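Local coordinates for protein glycerophosphodiester phosphodiesterase (Parabacteroides distasonis, PDB 3NO3) that belongs to the glycerophosphodiester phosphodiesterase family, whose members have a TIM-barrel fold, and carries a magnesium ion at a site of three acidic side chains, at residues 17-20 with 21-25; 160-164 with 165-169. One frame throughout, in Å; residues are numbered along the deposited sequence.

Interaction 1. Residues 17-20 with 21-25; sequences EGSA and QNSIR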
ATOM      1  N   GLU A  17     -17.423 -11.766  -0.369  1.00 26.65           N
ATOM      2  CA  GLU A  17     -18.661 -11.549   0.416  1.00 27.98           C
ATOM      3  C   GLU A  17     -18.503 -10.743   1.708  1.00 26.55           C
ATOM      4  O   GLU A  17     -17.656 -11.073   2.550  1.00 26.49           O
ATOM      5  CB  GLU A  17     -19.278 -12.895   0.777  1.00 30.06           C
ATOM      6  CG  GLU A  17     -20.583 -12.847   1.559  1.00 34.43           C
ATOM      7  CD  GLU A  17     -21.133 -14.252   1.845  1.00 40.38           C
ATOM      8  OE1 GLU A  17     -20.455 -15.279   1.557  1.00 43.31           O
ATOM      9  OE2 GLU A  17     -22.267 -14.322   2.367  1.00 43.87           O
ATOM     10  N   GLY A  18     -19.325  -9.697   1.839  1.00 25.07           N
ATOM     11  CA  GLY A  18     -19.345  -8.844   3.026  1.00 24.80           C
ATOM     12  C   GLY A  18     -18.254  -7.804   3.152  1.00 23.51           C
ATOM     13  O   GLY A  18     -18.293  -6.985   4.098  1.00 23.99           O
ATOM     14  N   SER A  19     -17.328  -7.779   2.187  1.00 23.33           N
ATOM     15  CA  SER A  19     -16.144  -6.945   2.234  1.00 22.34           C
ATOM     16  C   SER A  19     -16.351  -5.648   1.455  1.00 22.03           C
ATOM     17  O   SER A  19     -17.399  -5.420   0.859  1.00 22.95           O
ATOM     18  CB  SER A  19     -14.910  -7.745   1.815  1.00 21.56           C
ATOM     19  OG  SER A  19     -13.710  -7.083   2.273  1.00 21.19           O
ATOM     20  N   ALA A  20     -15.370  -4.764   1.568  1.00 20.77           N
ATOM     21  CA  ALA A  20     -15.401  -3.413   1.030  1.00 19.20           C
ATOM     22  C   ALA A  20     -13.981  -2.989   0.956  1.00 18.05           C
ATOM     23  O   ALA A  20     -13.173  -3.423   1.746  1.00 17.33           O
ATOM     24  CB  ALA A  20     -16.157  -2.429   1.945  1.00 19.34           C
ATOM     25  N   GLN A  21     -13.677  -2.114   0.007  1.00 18.06           N
ATOM     26  CA  GLN A  21     -12.323  -1.530  -0.082  1.00 17.96           C
ATOM     27  C   GLN A  21     -11.945  -0.833   1.210  1.00 17.19           C
ATOM     28  O   GLN A  21     -12.790  -0.155   1.828  1.00 16.33           O
ATOM     29  CB  GLN A  21     -12.272  -0.549  -1.276  1.00 18.95           C
ATOM     30  CG  GLN A  21     -12.407  -1.260  -2.596  1.00 17.90           C
ATOM     31  CD  GLN A  21     -12.528  -0.334  -3.798  1.00 24.63           C
ATOM     32  OE1 GLN A  21     -12.120   0.826  -3.758  1.00 21.94           O
ATOM     33  NE2 GLN A  21     -13.058  -0.872  -4.892  1.00 26.74           N
ATOM     34  N   ASN A  22     -10.689  -0.983   1.646  1.00 16.95           N
ATOM     35  CA  ASN A  22     -10.153  -0.191   2.777  1.00 17.04           C
ATOM     36  C   ASN A  22     -10.953  -0.316   4.070  1.00 17.07           C
ATOM     37  O   ASN A  22     -11.219   0.668   4.777  1.00 16.30           O
ATOM     38  CB  ASN A  22      -9.972   1.289   2.353  1.00 17.01           C
ATOM     39  CG  ASN A  22      -8.722   1.517   1.515  1.00 17.35           C
ATOM     40  OD1 ASN A  22      -7.674   1.082   1.906  1.00 19.56           O
ATOM     41  ND2 ASN A  22      -8.823   2.235   0.395  1.00 15.34           N
ATOM     42  N   SER A  23     -11.375  -1.545   4.359  1.00 17.40           N
ATOM     43  CA  SER A  23     -12.274  -1.832   5.483  1.00 17.38           C
ATOM     44  C   SER A  23     -11.599  -2.786   6.477  1.00 17.45           C
ATOM     45  O   SER A  23     -10.574  -3.414   6.183  1.00 18.84           O
ATOM     46  CB  SER A  23     -13.579  -2.454   4.953  1.00 17.72           C
ATOM     47  OG  SER A  23     -13.395  -3.739   4.407  1.00 16.90           O
ATOM     48  N   ILE A  24     -12.200  -2.896   7.649  1.00 18.89           N
ATOM     49  CA  ILE A  24     -11.802  -3.870   8.653  1.00 18.71           C
ATOM     50  C   ILE A  24     -11.967  -5.283   8.064  1.00 19.24           C
ATOM     51  O   ILE A  24     -11.036  -6.107   8.129  1.00 18.64           O
ATOM     52  CB  ILE A  24     -12.618  -3.700   9.927  1.00 19.94           C
ATOM     53  CG1 ILE A  24     -12.300  -2.330  10.584  1.00 20.07           C
ATOM     54  CG2 ILE A  24     -12.463  -4.976  10.845  1.00 18.48           C
ATOM     55  CD1 ILE A  24     -10.857  -2.116  11.074  1.00 17.31           C
ATOM     56  N   ARG A  25     -13.090  -5.520   7.368  1.00 19.49           N
ATOM     57  CA  ARG A  25     -13.359  -6.807   6.751  0.55 19.90           C
ATOM     58  C   ARG A  25     -12.300  -7.156   5.705  1.00 19.68           C
ATOM     59  O   ARG A  25     -11.857  -8.275   5.661  1.00 21.12           O
ATOM     60  CB  ARG A  25     -14.769  -6.801   6.151  0.55 20.36           C
ATOM     61  CG  ARG A  25     -15.221  -8.024   5.397  0.55 20.88           C
ATOM     62  CD  ARG A  25     -15.457  -9.274   6.187  0.55 22.52           C
ATOM     63  NE  ARG A  25     -16.450 -10.130   5.500  0.55 24.42           N
ATOM     64  CZ  ARG A  25     -16.798 -11.369   5.855  0.55 23.47           C
ATOM     65  NH1 ARG A  25     -17.735 -12.007   5.153  0.55 23.30           N
ATOM     66  NH2 ARG A  25     -16.229 -11.989   6.888  0.55 24.97           N
TER

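Interaction 2. Residues 160-164 with 165-169; sequences GELSP and MELKE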
ATOM      1  N   GLY A 160       6.127   6.473 -10.908  1.00 21.37           N
ATOM      2  CA  GLY A 160       6.486   5.760 -12.122  1.00 22.57           C
ATOM      3  C   GLY A 160       7.578   6.375 -12.997  1.00 23.79           C
ATOM      4  O   GLY A 160       7.987   5.728 -13.965  1.00 25.13           O
ATOM      5  N   GLU A 161       8.104   7.556 -12.656  1.00 23.62           N
ATOM      6  CA  GLU A 161       8.975   8.277 -13.609  1.00 23.85           C
ATOM      7  C   GLU A 161      10.464   8.191 -13.289  1.00 24.36           C
ATOM      8  O   GLU A 161      11.253   8.585 -14.099  1.00 24.84           O
ATOM      9  CB  GLU A 161       8.528   9.751 -13.787  1.00 24.41           C
ATOM     10  CG  GLU A 161       8.959  10.769 -12.706  1.00 23.51           C
ATOM     11  CD  GLU A 161       8.204  10.653 -11.384  1.00 22.31           C
ATOM     12  OE1 GLU A 161       7.213   9.890 -11.294  1.00 24.49           O
ATOM     13  OE2 GLU A 161       8.597  11.347 -10.418  1.00 24.57           O
ATOM     14  N   LEU A 162      10.833   7.679 -12.126  1.00 23.37           N
ATOM     15  CA  LEU A 162      12.222   7.645 -11.689  1.00 24.05           C
ATOM     16  C   LEU A 162      12.761   6.231 -11.837  1.00 23.27           C
ATOM     17  O   LEU A 162      12.059   5.266 -11.505  1.00 22.57           O
ATOM     18  CB  LEU A 162      12.313   8.159 -10.239  1.00 22.82           C
ATOM     19  CG  LEU A 162      12.095   9.682 -10.059  1.00 23.43           C
ATOM     20  CD1 LEU A 162      12.253  10.038  -8.609  1.00 21.14           C
ATOM     21  CD2 LEU A 162      13.072  10.533 -10.929  1.00 25.82           C
ATOM     22  N   SER A 163      13.994   6.106 -12.346  1.00 23.76           N
ATOM     23  CA  SER A 163      14.638   4.813 -12.545  1.00 24.19           C
ATOM     24  C   SER A 163      15.026   4.251 -11.183  1.00 24.27           C
ATOM     25  O   SER A 163      15.094   5.004 -10.200  1.00 22.23           O
ATOM     26  CB  SER A 163      15.890   4.975 -13.387  1.00 25.64           C
ATOM     27  OG  SER A 163      16.901   5.649 -12.638  1.00 25.37           O
ATOM     28  N   PRO A 164      15.273   2.928 -11.103  1.00 25.57           N
ATOM     29  CA  PRO A 164      15.722   2.385  -9.803  1.00 25.49           C
ATOM     30  C   PRO A 164      16.987   3.054  -9.253  1.00 26.60           C
ATOM     31  O   PRO A 164      17.051   3.338  -8.057  1.00 26.89           O
ATOM     32  CB  PRO A 164      15.966   0.918 -10.125  1.00 26.37           C
ATOM     33  CG  PRO A 164      14.957   0.630 -11.173  1.00 27.06           C
ATOM     34  CD  PRO A 164      14.994   1.842 -12.063  1.00 26.48           C
HETATM   35  N   MSE A 165      17.941   3.341 -10.127  1.00 27.27           N
HETATM   36  CA  MSE A 165      19.138   4.049  -9.734  1.00 28.87           C
HETATM   37  C   MSE A 165      18.803   5.380  -9.094  1.00 27.93           C
HETATM   38  O   MSE A 165      19.334   5.685  -8.022  1.00 27.17           O
HETATM   39  CB  MSE A 165      20.046   4.246 -10.943  1.00 31.07           C
HETATM   40  CG  MSE A 165      21.302   5.081 -10.708  1.00 37.22           C
HETATM   41 SE   MSE A 165      22.450   4.380  -9.268  0.75 49.82          SE
HETATM   42  CE  MSE A 165      22.656   2.638 -10.106  1.00 24.43           C
ATOM     43  N   GLU A 166      17.905   6.143  -9.719  1.00 26.42           N
ATOM     44  CA  GLU A 166      17.491   7.446  -9.199  1.00 25.41           C
ATOM     45  C   GLU A 166      16.798   7.285  -7.840  1.00 23.79           C
ATOM     46  O   GLU A 166      17.074   8.030  -6.896  1.00 23.08           O
ATOM     47  CB  GLU A 166      16.567   8.173 -10.205  1.00 25.16           C
ATOM     48  CG  GLU A 166      17.305   8.705 -11.454  1.00 28.48           C
ATOM     49  CD  GLU A 166      16.359   9.250 -12.508  1.00 31.06           C
ATOM     50  OE1 GLU A 166      15.355   8.574 -12.823  1.00 28.63           O
ATOM     51  OE2 GLU A 166      16.614  10.369 -13.005  1.00 34.63           O
ATOM     52  N   LEU A 167      15.944   6.280  -7.740  1.00 21.46           N
ATOM     53  CA  LEU A 167      15.286   5.991  -6.468  1.00 21.07           C
ATOM     54  C   LEU A 167      16.261   5.581  -5.354  1.00 20.86           C
ATOM     55  O   LEU A 167      16.157   6.077  -4.208  1.00 20.13           O
ATOM     56  CB  LEU A 167      14.215   4.924  -6.668  1.00 19.77           C
ATOM     57  CG  LEU A 167      12.939   5.262  -7.451  1.00 21.67           C
ATOM     58  CD1 LEU A 167      12.039   3.998  -7.598  1.00 19.13           C
ATOM     59  CD2 LEU A 167      12.171   6.388  -6.738  1.00 18.22           C
ATOM     60  N   LYS A 168      17.229   4.730  -5.685  1.00 22.08           N
ATOM     61  CA  LYS A 168      18.204   4.253  -4.702  0.50 22.77           C
ATOM     62  C   LYS A 168      18.990   5.423  -4.133  1.00 22.89           C
ATOM     63  O   LYS A 168      19.207   5.464  -2.946  1.00 21.97           O
ATOM     64  CB  LYS A 168      19.155   3.221  -5.323  0.50 23.83           C
ATOM     65  CG  LYS A 168      20.096   2.516  -4.337  0.50 24.26           C
ATOM     66  CD  LYS A 168      19.375   1.729  -3.304  0.50 23.82           C
ATOM     67  CE  LYS A 168      20.369   1.054  -2.406  0.50 25.22           C
ATOM     68  NZ  LYS A 168      19.929  -0.306  -2.074  0.50 26.44           N
ATOM     69  N   GLU A 169      19.371   6.364  -5.001  1.00 24.66           N
ATOM     70  CA  GLU A 169      20.146   7.549  -4.587  0.55 26.21           C
ATOM     71  C   GLU A 169      19.399   8.415  -3.555  1.00 25.60           C
ATOM     72  O   GLU A 169      20.019   9.012  -2.657  1.00 26.30           O
ATOM     73  CB  GLU A 169      20.536   8.391  -5.800  0.55 27.01           C
ATOM     74  CG  GLU A 169      21.605   9.469  -5.472  0.55 30.15           C
ATOM     75  CD  GLU A 169      22.115  10.195  -6.700  0.55 34.16           C
ATOM     76  OE1 GLU A 169      21.654   9.883  -7.840  0.55 38.52           O
ATOM     77  OE2 GLU A 169      22.978  11.082  -6.523  0.55 34.87           O
TER
HETATM   78  O   HOH W   1      13.972   8.948 -14.905  1.00 44.95           O

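Interaction 1. Residues 17-20 with 21-25
A type II beta turn from Ala20 to Ser23 folds the start of helix 24-32 back beside residues 17-20, with the CA atoms of Ser19 and Arg25 5.3 Å apart. Ser23 OG closes the turn with a hydrogen bond of 2.7 Å to Ala20 O, reached from a position tilted 33° from the carbonyl plane. With chi1 at 68°, this hydroxyl sits between its own backbone N and carbonyl carbon. From there it also meets Ser26 N, which makes Ser23 the N-cap residue and ties the turn directly to the start of the helix. Ala20 CB lies 3.9 Å from Ser23 OG and packs against Ser77 and Asn78 of a neighbouring loop. In the barrel, this segment belongs to the connection from strand 6-9 to helix 24-32, and Asn22, at the bend of the turn, sends its ND2 to Asp41, one of the magnesium ligands. Farther from the bend, Arg25 reaches back along residues 17-19. Its CG passes 3.5 Å from Ser19 CA and equally close to Gly18 O, while Ser19 OG is hydrogen-bonded to Tyr13 O. A bend at chi2 carries the guanidinium to the carbonyl of Glu17, where NH1 donates to Glu17 O at 2.8 Å. The bond is far from straight, with an N-H...O angle of 136°, and NH1 stands above the carbonyl plane. Arg25 NE adds a weak second bond to the same oxygen, so one edge of the guanidinium straddles a single acceptor. The Glu17 carboxylate, though of opposite charge, makes no contact with the guanidinium: Glu17 OE1 is 5.6 Å from Arg25 NH1.

Interaction 2. Residues 160-164 with 165-169
Ser163 and Glu166 grip each other in a capping box at the start of helix 164-169. Glu166 N donates to Ser163 OG at 3.1 Å, and in return Ser163 N gives a nearly straight bond (172°) to Glu166 OE1 at 2.9 Å, which accepts it on its anti lone pair. Chi1 of -72° sets Glu166 CG beside its own backbone N, and the chain, straight beyond it, brings the carboxylate alongside Ser163. A water bridges the same OE1 to Glu161 O. Leu162 crosses the Glu166 side chain at about a right angle, its CD2 3.6 Å from Glu166 OE1, and its CB meets Leu167 CD2 at 3.9 Å. The backbone bonds Leu167 N to Ser163 O and Lys168 N to Pro164 O carry the helix onward. Farther out, Leu162 and Leu167 both pack on Tyr157 of strand 155-157, whereas Pro164 faces helix 188-194 through Trp188, Asp191 and Cys192; Leu162 O is held by Tyr177 OH. The capping box thus satisfies two backbone N-H groups at the helix start, Ser163 and Glu166, and the negative charge of Glu166, set at the positive end of the helix dipole, is probably stabilised there.

Interactions 1 and 2 each lie where a loop that follows a barrel strand enters a helix: interaction 1 follows strand 6-9, and interaction 2 follows strand 155-157. They sit on opposite sides of the chain's centre, 34 Å apart between centres and about 19 Å between nearest atoms, and do not touch. Both begin a helix with a serine N-cap, but only interaction 2 has a capping box between its two segments. Interaction 1 is also tied to the metal site: the Asn22 side chain lies about 6 Å from a magnesium ion, in the second shell behind Asp41, which binds the metal together with Glu39 and Glu103; interaction 2 is packing and capping at a different helix start.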